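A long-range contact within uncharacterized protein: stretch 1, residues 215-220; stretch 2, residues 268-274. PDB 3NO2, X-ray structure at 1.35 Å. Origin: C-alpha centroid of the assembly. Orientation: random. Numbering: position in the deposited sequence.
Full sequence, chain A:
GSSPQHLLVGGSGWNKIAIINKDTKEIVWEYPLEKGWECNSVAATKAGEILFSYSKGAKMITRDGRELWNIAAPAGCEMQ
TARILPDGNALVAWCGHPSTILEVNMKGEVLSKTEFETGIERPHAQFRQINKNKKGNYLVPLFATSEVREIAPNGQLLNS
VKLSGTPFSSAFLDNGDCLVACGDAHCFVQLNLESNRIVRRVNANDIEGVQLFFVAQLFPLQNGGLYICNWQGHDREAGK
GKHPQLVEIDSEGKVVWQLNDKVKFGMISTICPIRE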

# COMPACT_ATOMS: atom_id res chain seq x y z
N VAL A 215 -3.95 10.05 1.64
CA VAL A 215 -4.43 9.08 0.65
C VAL A 215 -3.37 7.98 0.57
O VAL A 215 -2.27 8.19 0.01
CB VAL A 215 -4.78 9.67 -0.69
CG1 VAL A 215 -5.19 8.58 -1.69
CG2 VAL A 215 -5.86 10.73 -0.53
N ALA A 216 -3.66 6.85 1.22
CA ALA A 216 -2.77 5.68 1.34
C ALA A 216 -3.18 4.68 0.23
O ALA A 216 -3.49 5.07 -0.90
CB ALA A 216 -2.76 5.13 2.76
N GLN A 217 -3.21 3.38 0.50
CA GLN A 217 -3.37 2.45 -0.61
C GLN A 217 -4.70 2.62 -1.32
O GLN A 217 -5.77 2.78 -0.69
CB GLN A 217 -3.23 1.00 -0.13
CG GLN A 217 -3.07 -0.01 -1.27
CD GLN A 217 -2.74 -1.40 -0.80
OE1 GLN A 217 -2.46 -1.61 0.39
NE2 GLN A 217 -2.69 -2.36 -1.73
N LEU A 218 -4.62 2.49 -2.64
CA LEU A 218 -5.76 2.45 -3.55
C LEU A 218 -5.86 1.04 -4.11
O LEU A 218 -4.84 0.48 -4.54
CB LEU A 218 -5.51 3.44 -4.69
CG LEU A 218 -5.20 4.89 -4.29
CD1 LEU A 218 -4.82 5.69 -5.57
CD2 LEU A 218 -6.36 5.53 -3.57
N PHE A 219 -7.07 0.46 -4.13
CA PHE A 219 -7.26 -0.88 -4.59
C PHE A 219 -8.39 -0.90 -5.61
O PHE A 219 -9.56 -0.91 -5.26
CB PHE A 219 -7.52 -1.87 -3.44
CG PHE A 219 -7.22 -3.29 -3.81
CD1 PHE A 219 -8.10 -4.01 -4.56
CD2 PHE A 219 -6.05 -3.85 -3.39
CE1 PHE A 219 -7.77 -5.34 -4.92
CE2 PHE A 219 -5.72 -5.17 -3.77
CZ PHE A 219 -6.58 -5.85 -4.54
N PRO A 220 -8.01 -0.91 -6.89
CA PRO A 220 -9.05 -0.97 -7.96
C PRO A 220 -9.84 -2.27 -7.95
O PRO A 220 -9.28 -3.32 -7.67
CB PRO A 220 -8.21 -0.88 -9.25
CG PRO A 220 -6.97 -0.12 -8.84
CD PRO A 220 -6.66 -0.59 -7.44
N ILE A 268 -5.96 2.72 9.05
CA ILE A 268 -5.71 1.82 7.93
C ILE A 268 -4.96 2.56 6.84
O ILE A 268 -5.38 3.62 6.35
CB ILE A 268 -7.04 1.27 7.40
CG1 ILE A 268 -7.70 0.38 8.45
CG2 ILE A 268 -6.80 0.48 6.09
CD1 ILE A 268 -9.16 -0.02 8.11
N SER A 269 -3.82 2.00 6.40
CA SER A 269 -3.09 2.50 5.25
C SER A 269 -2.94 1.47 4.15
O SER A 269 -2.48 1.82 3.06
CB SER A 269 -1.72 3.07 5.61
OG SER A 269 -0.90 2.08 6.19
N THR A 270 -3.35 0.22 4.39
CA THR A 270 -3.17 -0.87 3.43
C THR A 270 -4.33 -1.84 3.53
O THR A 270 -4.87 -2.10 4.61
CB THR A 270 -1.78 -1.54 3.64
OG1 THR A 270 -1.60 -2.66 2.75
CG2 THR A 270 -1.55 -2.02 5.07
N ILE A 271 -4.66 -2.44 2.38
CA ILE A 271 -5.80 -3.36 2.25
C ILE A 271 -5.53 -4.39 1.19
O ILE A 271 -4.92 -4.06 0.18
CB ILE A 271 -7.08 -2.58 1.92
CG1 ILE A 271 -8.30 -3.46 1.86
CG2 ILE A 271 -6.95 -1.79 0.61
CD1 ILE A 271 -9.62 -2.69 1.96
N CYS A 272 -6.06 -5.60 1.36
CA CYS A 272 -6.09 -6.61 0.31
C CYS A 272 -7.34 -7.47 0.50
O CYS A 272 -7.54 -7.96 1.60
CB CYS A 272 -4.84 -7.55 0.42
SG CYS A 272 -4.60 -8.48 -1.11
N PRO A 273 -8.12 -7.73 -0.55
CA PRO A 273 -9.14 -8.80 -0.40
C PRO A 273 -8.51 -10.13 -0.02
O PRO A 273 -7.38 -10.44 -0.44
CB PRO A 273 -9.75 -8.89 -1.83
CG PRO A 273 -9.55 -7.48 -2.38
CD PRO A 273 -8.15 -7.12 -1.89
N ILE A 274 -9.19 -10.92 0.81
CA ILE A 274 -8.69 -12.25 1.22
C ILE A 274 -9.84 -13.23 1.23
O ILE A 274 -10.97 -12.87 1.52
CB ILE A 274 -7.97 -12.14 2.59
CG1 ILE A 274 -7.24 -13.47 2.91
CG2 ILE A 274 -8.92 -11.78 3.74
CD1 ILE A 274 -6.25 -13.36 4.05
O HOH W 1 -2.61 -5.23 -0.77

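Strand 215-220 and strand 270-274 run in nearly the same direction, their axes 15° apart and 6.6 Å at closest approach. Ala216 lies across from Ser269, in the loop before the second strand, and Gln217 across from Thr270, yet a single hydrogen bond joins the two backbones directly: Gln217 N donates to Ser269 O over 3.1 Å, with an N-H...O angle of 158°. The same carbonyl is approached by the methyl group of its neighbour, Ala216 CB lying 3.3 Å from Ser269 O, and the two beta carbons, Ala216 CB and Ser269 CB, are 3.7 Å apart. Ser269 OG takes no part in the polar pairing here and is satisfied elsewhere in the structure.

Beyond this point the side chain of Gln217 takes over the polar linkage. With chi1 and chi2 both t, it is extended, and its amide reaches the backbone of the second strand. Gln217 OE1 accepts two hydrogen bonds across the contact, one from Thr270 OG1 at 2.7 Å and one from Ile271 N at 3.1 Å, the latter with an angle of 159°. The amide oxygen thus takes the acceptor role that the Gln217 main-chain carbonyl would have in a regular parallel sheet, and it satisfies Ile271 N. The hydroxyl of Thr270, chi1 t, spends its proton on this bond; both oxygens have a further partner elsewhere in the structure.

The other end of the amide is served by water. Gln217 NE2 is 3.4 Å from Ile271 O, but the angle is too poor for a direct hydrogen bond. Water 1 spans the gap instead, accepting from Gln217 NE2 at 3.0 Å and lying 2.8 Å from Ile271 O, to which it can donate. The backbone NH and CO of Ile271 are therefore both engaged by the one glutamine, the first directly and the second through solvent.

At Phe219 the contact becomes apolar. Its beta carbon packs on the Ile271 side chain, with Phe219 CB 4.1 Å from Ile271 CG2, and the ring extends along the second strand to Pro273. Pro273 CD sits over one face of the aromatic ring, 3.6 Å from the centroid of Phe219 and 24° off the ring normal, in a CH-pi contact; the closest pair, Phe219 CZ and Pro273 CD, is 3.3 Å apart. Cys272 SG approaches obliquely, 4.4 Å from Phe219 CE2, and has a hydrogen-bonding partner elsewhere in the structure. Leu218, between Gln217 and Phe219, points away and touches nothing across the interface, which buries 344 Å² in all.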